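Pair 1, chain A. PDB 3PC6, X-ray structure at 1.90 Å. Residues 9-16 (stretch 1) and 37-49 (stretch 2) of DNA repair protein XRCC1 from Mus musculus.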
# COMPACT_ATOMS: atom_id res chain seq x y z
N GLU A 9 -3.75 10.69 -7.26
CA GLU A 9 -4.32 9.94 -8.38
C GLU A 9 -3.53 10.15 -9.66
O GLU A 9 -3.17 11.28 -10.00
CB GLU A 9 -5.78 10.35 -8.59
CG GLU A 9 -6.55 9.46 -9.55
CD GLU A 9 -8.02 9.81 -9.60
OE1 GLU A 9 -8.35 11.02 -9.50
OE2 GLU A 9 -8.85 8.89 -9.73
N GLY A 10 -3.25 9.07 -10.38
CA GLY A 10 -2.54 9.15 -11.65
C GLY A 10 -1.03 9.33 -11.55
O GLY A 10 -0.35 9.39 -12.57
N LYS A 11 -0.51 9.42 -10.34
CA LYS A 11 0.93 9.63 -10.15
C LYS A 11 1.65 8.34 -9.76
O LYS A 11 1.18 7.62 -8.88
CB LYS A 11 1.17 10.70 -9.08
CG LYS A 11 0.57 12.05 -9.44
CD LYS A 11 1.14 13.15 -8.56
CE LYS A 11 0.47 14.48 -8.86
NZ LYS A 11 0.34 14.72 -10.32
N HIS A 12 2.78 8.05 -10.41
CA HIS A 12 3.52 6.82 -10.16
C HIS A 12 4.83 7.06 -9.41
O HIS A 12 5.61 7.93 -9.80
CB HIS A 12 3.79 6.10 -11.47
CG HIS A 12 2.55 5.73 -12.21
ND1 HIS A 12 2.04 4.45 -12.20
CD2 HIS A 12 1.69 6.47 -12.95
CE1 HIS A 12 0.93 4.41 -12.91
NE2 HIS A 12 0.69 5.62 -13.38
N PHE A 13 5.05 6.29 -8.34
CA PHE A 13 6.20 6.48 -7.46
C PHE A 13 7.08 5.25 -7.45
O PHE A 13 6.59 4.12 -7.53
CB PHE A 13 5.73 6.75 -6.02
CG PHE A 13 4.82 7.94 -5.87
CD1 PHE A 13 3.51 7.90 -6.34
CD2 PHE A 13 5.26 9.08 -5.22
CE1 PHE A 13 2.66 8.99 -6.19
CE2 PHE A 13 4.43 10.17 -5.07
CZ PHE A 13 3.12 10.13 -5.56
N PHE A 14 8.39 5.47 -7.35
CA PHE A 14 9.35 4.42 -7.06
C PHE A 14 10.08 4.79 -5.77
O PHE A 14 10.62 5.89 -5.66
CB PHE A 14 10.35 4.28 -8.21
CG PHE A 14 11.40 3.24 -7.98
CD1 PHE A 14 11.15 1.91 -8.25
CD2 PHE A 14 12.66 3.60 -7.50
CE1 PHE A 14 12.13 0.94 -8.04
CE2 PHE A 14 13.64 2.65 -7.29
CZ PHE A 14 13.37 1.31 -7.55
N LEU A 15 10.08 3.90 -4.79
CA LEU A 15 10.76 4.19 -3.53
C LEU A 15 12.19 3.67 -3.64
O LEU A 15 12.45 2.47 -3.73
CB LEU A 15 10.01 3.56 -2.34
CG LEU A 15 8.55 4.01 -2.19
CD1 LEU A 15 7.89 3.39 -0.94
CD2 LEU A 15 8.40 5.53 -2.15
N TYR A 16 13.14 4.60 -3.68
CA TYR A 16 14.52 4.21 -3.90
C TYR A 16 15.22 3.94 -2.58
O TYR A 16 15.26 4.80 -1.71
CB TYR A 16 15.25 5.30 -4.69
CG TYR A 16 16.74 5.09 -4.78
CD1 TYR A 16 17.31 4.48 -5.88
CD2 TYR A 16 17.58 5.50 -3.75
CE1 TYR A 16 18.68 4.28 -5.96
CE2 TYR A 16 18.95 5.30 -3.81
CZ TYR A 16 19.50 4.69 -4.92
OH TYR A 16 20.86 4.50 -4.98
N GLU A 37 0.19 5.43 -7.42
CA GLU A 37 0.56 4.11 -7.90
C GLU A 37 2.04 3.83 -7.63
O GLU A 37 2.91 4.56 -8.09
CB GLU A 37 0.28 3.98 -9.40
CG GLU A 37 -1.18 4.20 -9.79
N LEU A 38 2.31 2.77 -6.89
CA LEU A 38 3.69 2.36 -6.65
C LEU A 38 4.18 1.44 -7.75
O LEU A 38 3.45 0.59 -8.24
CB LEU A 38 3.81 1.67 -5.29
CG LEU A 38 3.70 2.62 -4.09
CD1 LEU A 38 3.27 1.84 -2.86
CD2 LEU A 38 5.02 3.34 -3.86
N GLU A 39 5.43 1.64 -8.13
CA GLU A 39 6.09 0.79 -9.11
C GLU A 39 7.22 0.04 -8.39
O GLU A 39 7.95 0.62 -7.59
CB GLU A 39 6.65 1.64 -10.25
CG GLU A 39 5.59 2.41 -11.06
CD GLU A 39 4.67 1.50 -11.88
OE1 GLU A 39 5.06 0.36 -12.18
OE2 GLU A 39 3.55 1.94 -12.23
N ASP A 40 7.35 -1.25 -8.67
CA ASP A 40 8.40 -2.05 -8.04
C ASP A 40 9.70 -2.01 -8.84
O ASP A 40 10.74 -2.47 -8.37
CB ASP A 40 7.93 -3.50 -7.84
CG ASP A 40 6.75 -3.60 -6.89
OD1 ASP A 40 6.65 -2.75 -5.97
OD2 ASP A 40 5.93 -4.52 -7.07
N TYR A 41 9.63 -1.45 -10.04
CA TYR A 41 10.80 -1.34 -10.91
C TYR A 41 10.85 0.05 -11.51
O TYR A 41 9.82 0.70 -11.68
CB TYR A 41 10.73 -2.36 -12.04
CG TYR A 41 10.89 -3.79 -11.57
CD1 TYR A 41 12.16 -4.34 -11.42
CD2 TYR A 41 9.79 -4.57 -11.29
CE1 TYR A 41 12.31 -5.65 -10.98
CE2 TYR A 41 9.93 -5.88 -10.85
CZ TYR A 41 11.20 -6.41 -10.70
OH TYR A 41 11.34 -7.71 -10.26
N MET A 42 12.05 0.50 -11.85
CA MET A 42 12.23 1.75 -12.59
C MET A 42 11.82 1.55 -14.04
O MET A 42 12.63 1.20 -14.88
CB MET A 42 13.69 2.19 -12.55
CG MET A 42 14.09 2.73 -11.20
SD MET A 42 13.21 4.26 -10.90
CE MET A 42 13.87 5.30 -12.21
N ASN A 43 10.55 1.78 -14.32
CA ASN A 43 10.06 1.61 -15.68
C ASN A 43 9.54 2.92 -16.26
O ASN A 43 9.64 3.97 -15.62
CB ASN A 43 9.00 0.51 -15.73
CG ASN A 43 7.84 0.78 -14.80
OD1 ASN A 43 7.31 1.89 -14.76
ND2 ASN A 43 7.43 -0.24 -14.05
N GLU A 44 8.99 2.85 -17.47
CA GLU A 44 8.58 4.03 -18.21
C GLU A 44 7.49 4.81 -17.49
O GLU A 44 7.33 6.01 -17.72
CB GLU A 44 8.09 3.65 -19.61
N ARG A 45 6.74 4.12 -16.63
CA ARG A 45 5.60 4.73 -15.94
C ARG A 45 5.99 5.57 -14.73
O ARG A 45 5.21 6.40 -14.27
CB ARG A 45 4.57 3.66 -15.53
CG ARG A 45 4.01 2.85 -16.69
CD ARG A 45 2.76 2.07 -16.28
NE ARG A 45 3.02 1.14 -15.18
CZ ARG A 45 3.65 -0.03 -15.31
NH1 ARG A 45 4.10 -0.41 -16.50
NH2 ARG A 45 3.84 -0.81 -14.26
N VAL A 46 7.19 5.34 -14.20
CA VAL A 46 7.65 6.08 -13.02
C VAL A 46 7.77 7.60 -13.28
O VAL A 46 8.32 8.03 -14.29
CB VAL A 46 9.00 5.53 -12.49
CG1 VAL A 46 9.53 6.39 -11.33
CG2 VAL A 46 8.84 4.07 -12.07
N GLN A 47 7.23 8.39 -12.35
CA GLN A 47 7.29 9.83 -12.43
C GLN A 47 8.08 10.46 -11.26
O GLN A 47 8.75 11.48 -11.44
CB GLN A 47 5.88 10.41 -12.50
CG GLN A 47 5.10 9.90 -13.71
CD GLN A 47 3.61 10.19 -13.62
OE1 GLN A 47 3.02 10.12 -12.55
NE2 GLN A 47 2.99 10.49 -14.76
N PHE A 48 7.99 9.84 -10.08
CA PHE A 48 8.66 10.33 -8.88
C PHE A 48 9.51 9.25 -8.23
O PHE A 48 9.02 8.19 -7.88
CB PHE A 48 7.64 10.85 -7.86
CG PHE A 48 6.77 11.93 -8.41
CD1 PHE A 48 5.53 11.63 -8.94
CD2 PHE A 48 7.23 13.25 -8.46
CE1 PHE A 48 4.73 12.63 -9.50
CE2 PHE A 48 6.43 14.26 -9.01
CZ PHE A 48 5.18 13.94 -9.54
N VAL A 49 10.79 9.55 -8.09
CA VAL A 49 11.73 8.70 -7.36
C VAL A 49 11.94 9.31 -5.97
O VAL A 49 12.44 10.43 -5.85
CB VAL A 49 13.07 8.63 -8.11
CG1 VAL A 49 14.12 7.84 -7.32
CG2 VAL A 49 12.86 8.02 -9.50
O HOH W 1 8.77 1.31 -5.15

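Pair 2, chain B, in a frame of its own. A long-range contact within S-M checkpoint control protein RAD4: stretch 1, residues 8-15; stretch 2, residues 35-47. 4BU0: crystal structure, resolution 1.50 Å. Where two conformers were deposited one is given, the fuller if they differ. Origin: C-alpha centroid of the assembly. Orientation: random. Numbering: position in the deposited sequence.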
# COMPACT_ATOMS: atom_id res chain seq x y z
N LYS B 8 6.18 24.81 -0.94
CA LYS B 8 5.63 25.53 -2.09
C LYS B 8 5.77 24.67 -3.36
O LYS B 8 6.81 24.04 -3.56
CB LYS B 8 6.39 26.86 -2.27
CG LYS B 8 5.85 27.69 -3.45
CD LYS B 8 6.44 29.10 -3.46
CE LYS B 8 5.79 29.95 -4.53
NZ LYS B 8 6.37 31.31 -4.60
N GLY B 9 4.68 24.56 -4.11
CA GLY B 9 4.69 23.75 -5.32
C GLY B 9 4.22 22.32 -5.11
O GLY B 9 3.91 21.62 -6.09
N PHE B 10 4.16 21.86 -3.84
CA PHE B 10 3.63 20.52 -3.57
C PHE B 10 2.12 20.57 -3.57
O PHE B 10 1.53 21.57 -3.13
CB PHE B 10 4.10 20.00 -2.20
CG PHE B 10 5.51 19.50 -2.12
CD1 PHE B 10 6.59 20.36 -2.34
CD2 PHE B 10 5.78 18.20 -1.71
CE1 PHE B 10 7.90 19.90 -2.24
CE2 PHE B 10 7.10 17.74 -1.59
CZ PHE B 10 8.15 18.58 -1.87
N VAL B 11 1.46 19.48 -4.03
CA VAL B 11 0.01 19.38 -4.08
C VAL B 11 -0.30 18.04 -3.45
O VAL B 11 -0.00 17.00 -4.04
CB VAL B 11 -0.58 19.56 -5.50
CG1 VAL B 11 -2.10 19.49 -5.46
CG2 VAL B 11 -0.12 20.89 -6.12
N ILE B 12 -0.84 18.09 -2.23
CA ILE B 12 -1.05 16.87 -1.45
C ILE B 12 -2.51 16.45 -1.43
O ILE B 12 -3.40 17.27 -1.35
CB ILE B 12 -0.49 17.14 -0.04
CG1 ILE B 12 1.06 17.26 -0.13
CG2 ILE B 12 -0.96 16.09 1.01
CD1 ILE B 12 1.71 17.94 1.04
N CYS B 13 -2.73 15.12 -1.48
CA CYS B 13 -4.06 14.51 -1.45
C CYS B 13 -3.96 13.31 -0.51
O CYS B 13 -2.88 12.74 -0.42
CB CYS B 13 -4.42 14.08 -2.87
SG CYS B 13 -6.09 13.42 -3.06
N CYS B 14 -5.06 12.96 0.20
CA CYS B 14 -5.10 11.78 1.08
C CYS B 14 -6.03 10.74 0.52
O CYS B 14 -7.04 11.07 -0.13
CB CYS B 14 -5.54 12.14 2.50
SG CYS B 14 -4.40 13.22 3.39
N THR B 15 -5.76 9.46 0.87
CA THR B 15 -6.69 8.38 0.58
C THR B 15 -6.72 7.46 1.79
O THR B 15 -5.65 7.07 2.30
CB THR B 15 -6.43 7.65 -0.75
OG1 THR B 15 -7.51 6.74 -0.98
CG2 THR B 15 -5.10 6.89 -0.80
N ALA B 35 -0.31 23.00 -1.40
CA ALA B 35 -1.72 23.01 -1.69
C ALA B 35 -2.26 21.68 -1.16
O ALA B 35 -1.54 20.67 -1.16
CB ALA B 35 -1.96 23.12 -3.21
N TYR B 36 -3.49 21.66 -0.70
CA TYR B 36 -4.13 20.45 -0.21
C TYR B 36 -5.39 20.25 -1.01
O TYR B 36 -6.25 21.16 -1.06
CB TYR B 36 -4.45 20.54 1.29
CG TYR B 36 -5.16 19.30 1.77
CD1 TYR B 36 -4.46 18.13 2.03
CD2 TYR B 36 -6.55 19.27 1.89
CE1 TYR B 36 -5.11 16.96 2.42
CE2 TYR B 36 -7.22 18.10 2.26
CZ TYR B 36 -6.49 16.95 2.51
OH TYR B 36 -7.12 15.80 2.92
N ARG B 37 -5.52 19.06 -1.63
CA ARG B 37 -6.68 18.76 -2.47
C ARG B 37 -7.45 17.57 -1.93
O ARG B 37 -6.85 16.51 -1.66
CB ARG B 37 -6.24 18.50 -3.92
CG ARG B 37 -5.59 19.68 -4.62
CD ARG B 37 -6.61 20.78 -4.97
NE ARG B 37 -5.94 22.00 -5.39
CZ ARG B 37 -5.61 23.00 -4.56
NH1 ARG B 37 -5.92 22.93 -3.26
NH2 ARG B 37 -4.97 24.06 -5.02
N SER B 38 -8.79 17.73 -1.76
CA SER B 38 -9.65 16.66 -1.27
C SER B 38 -9.91 15.67 -2.42
O SER B 38 -9.95 14.46 -2.17
CB SER B 38 -10.95 17.24 -0.73
OG SER B 38 -11.45 18.18 -1.67
N ASP B 39 -10.06 16.17 -3.65
CA ASP B 39 -10.17 15.34 -4.85
C ASP B 39 -8.76 15.05 -5.34
O ASP B 39 -7.84 15.86 -5.14
CB ASP B 39 -10.95 16.05 -5.98
CG ASP B 39 -12.43 16.30 -5.71
OD1 ASP B 39 -13.05 15.49 -4.99
OD2 ASP B 39 -12.97 17.29 -6.26
N PHE B 40 -8.59 13.93 -6.04
CA PHE B 40 -7.31 13.66 -6.65
C PHE B 40 -7.33 14.42 -7.98
O PHE B 40 -7.94 13.97 -8.95
CB PHE B 40 -7.16 12.13 -6.80
CG PHE B 40 -5.87 11.57 -7.37
CD1 PHE B 40 -4.97 12.38 -8.06
CD2 PHE B 40 -5.59 10.21 -7.26
CE1 PHE B 40 -3.80 11.85 -8.61
CE2 PHE B 40 -4.42 9.68 -7.82
CZ PHE B 40 -3.52 10.50 -8.46
N THR B 41 -6.68 15.59 -8.02
CA THR B 41 -6.63 16.40 -9.24
C THR B 41 -5.37 16.08 -10.04
O THR B 41 -4.42 15.49 -9.53
CB THR B 41 -6.71 17.89 -8.88
OG1 THR B 41 -5.53 18.19 -8.13
CG2 THR B 41 -7.96 18.24 -8.08
N LYS B 42 -5.34 16.48 -11.33
CA LYS B 42 -4.20 16.22 -12.19
C LYS B 42 -2.88 16.77 -11.65
O LYS B 42 -1.82 16.21 -11.94
CB LYS B 42 -4.46 16.82 -13.59
CG LYS B 42 -3.72 16.09 -14.71
N ASP B 43 -2.94 17.85 -10.84
CA ASP B 43 -1.70 18.46 -10.36
C ASP B 43 -1.20 17.90 -9.02
O ASP B 43 -0.14 18.33 -8.58
CB ASP B 43 -1.82 19.98 -10.29
CG ASP B 43 -2.89 20.52 -9.37
OD1 ASP B 43 -3.83 19.78 -9.05
OD2 ASP B 43 -2.80 21.71 -9.02
N VAL B 44 -1.89 16.89 -8.45
CA VAL B 44 -1.40 16.25 -7.23
C VAL B 44 0.04 15.75 -7.44
O VAL B 44 0.37 15.18 -8.50
CB VAL B 44 -2.35 15.12 -6.79
CG1 VAL B 44 -1.71 14.18 -5.76
CG2 VAL B 44 -3.64 15.69 -6.24
N THR B 45 0.91 15.95 -6.43
CA THR B 45 2.29 15.50 -6.52
C THR B 45 2.56 14.36 -5.52
O THR B 45 3.48 13.55 -5.71
CB THR B 45 3.25 16.68 -6.27
OG1 THR B 45 3.05 17.22 -4.96
CG2 THR B 45 3.07 17.80 -7.29
N HIS B 46 1.83 14.37 -4.38
CA HIS B 46 2.04 13.43 -3.30
C HIS B 46 0.70 12.94 -2.80
O HIS B 46 -0.17 13.75 -2.51
CB HIS B 46 2.83 14.09 -2.16
CG HIS B 46 4.24 14.43 -2.55
ND1 HIS B 46 4.51 15.46 -3.47
CD2 HIS B 46 5.41 13.85 -2.20
CE1 HIS B 46 5.82 15.44 -3.66
NE2 HIS B 46 6.42 14.51 -2.90
N LEU B 47 0.53 11.60 -2.72
CA LEU B 47 -0.69 10.99 -2.24
C LEU B 47 -0.36 10.30 -0.93
O LEU B 47 0.43 9.35 -0.92
CB LEU B 47 -1.27 10.00 -3.29
CG LEU B 47 -2.50 9.22 -2.88
CD1 LEU B 47 -3.75 10.15 -2.78
CD2 LEU B 47 -2.78 8.10 -3.92
O HOH W 2 -7.42 14.50 0.40

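The same backbone arrangement can carry quite different side chains, and these two contacts illustrate the principle. In each, a short strand lies between two strand segments of the second stretch and pairs in parallel with both; fourteen central residues superpose with an RMSD of 0.6 Å. His A12 falls on Val B11, Phe A13 on Ile B12 and Phe A14 on Cys B13, and the glycines Gly A10 and Gly B9, both at positive phi, also coincide.

The main-chain ladder is nearly identical. In pair 1, Phe A13 N donates to Glu A37 O (2.8 Å) and Glu A39 N to Phe A13 O (2.8 Å); in pair 2, Ile B12 N donates to Ala B35 O (2.9 Å) and Arg B37 N to Ile B12 O (2.8 Å). The other segment is held by one carbonyl that accepts two amides: His A12 O from Gln A47 N and Phe A48 N (both 3.1 Å), Val B11 O from Thr B45 N (2.8 Å) and His B46 N (3.2 Å). A type I turn, Asn A43 to Val A46 or Thr B41 to Val B44, precedes this segment.

One amide at the start of the strand finds a side-chain acceptor in both. His A12 N binds Gln A47 OE1 at 3.0 Å, whereas Val B11 N binds Thr B45 OG1 at 2.9 Å: a long amide and a short hydroxyl, at matched positions, do the same job.

The neighbouring site is solved differently. In pair 1 it is polar: His A12 ND1 donates to Glu A39 OE2 (2.9 Å), and that carboxylate is also bridged by Arg A45, NH2 to Glu A39 OE1 at 2.7 Å. In pair 2, Val B11 packs instead, with CG1 3.6 Å from Arg B37 CG and CG2 4.1 Å from Ala B35 CB.

At the next site on this side of the strand, the size of the side chain differs. Phe A14 is large and takes Met A42 over its ring face, Met A42 SD lying 3.5 Å from Phe A14 CD2. Cys B13 is small, yet still meets its surroundings, with SG 3.8 Å from Phe B40 CA and CB 3.8 Å from Val B44 CG2.

Aromatic pairing also shifts. Phe A48 and His B46 superpose closely, but Phe A48 meets Phe A13 obliquely, while the His B46 ring lies nearly parallel to Phe B10 and slid aside, with Phe B10 CE2 3.3 Å from His B46 CE1. The backbone sets the positions; the chemistry at each remains negotiable.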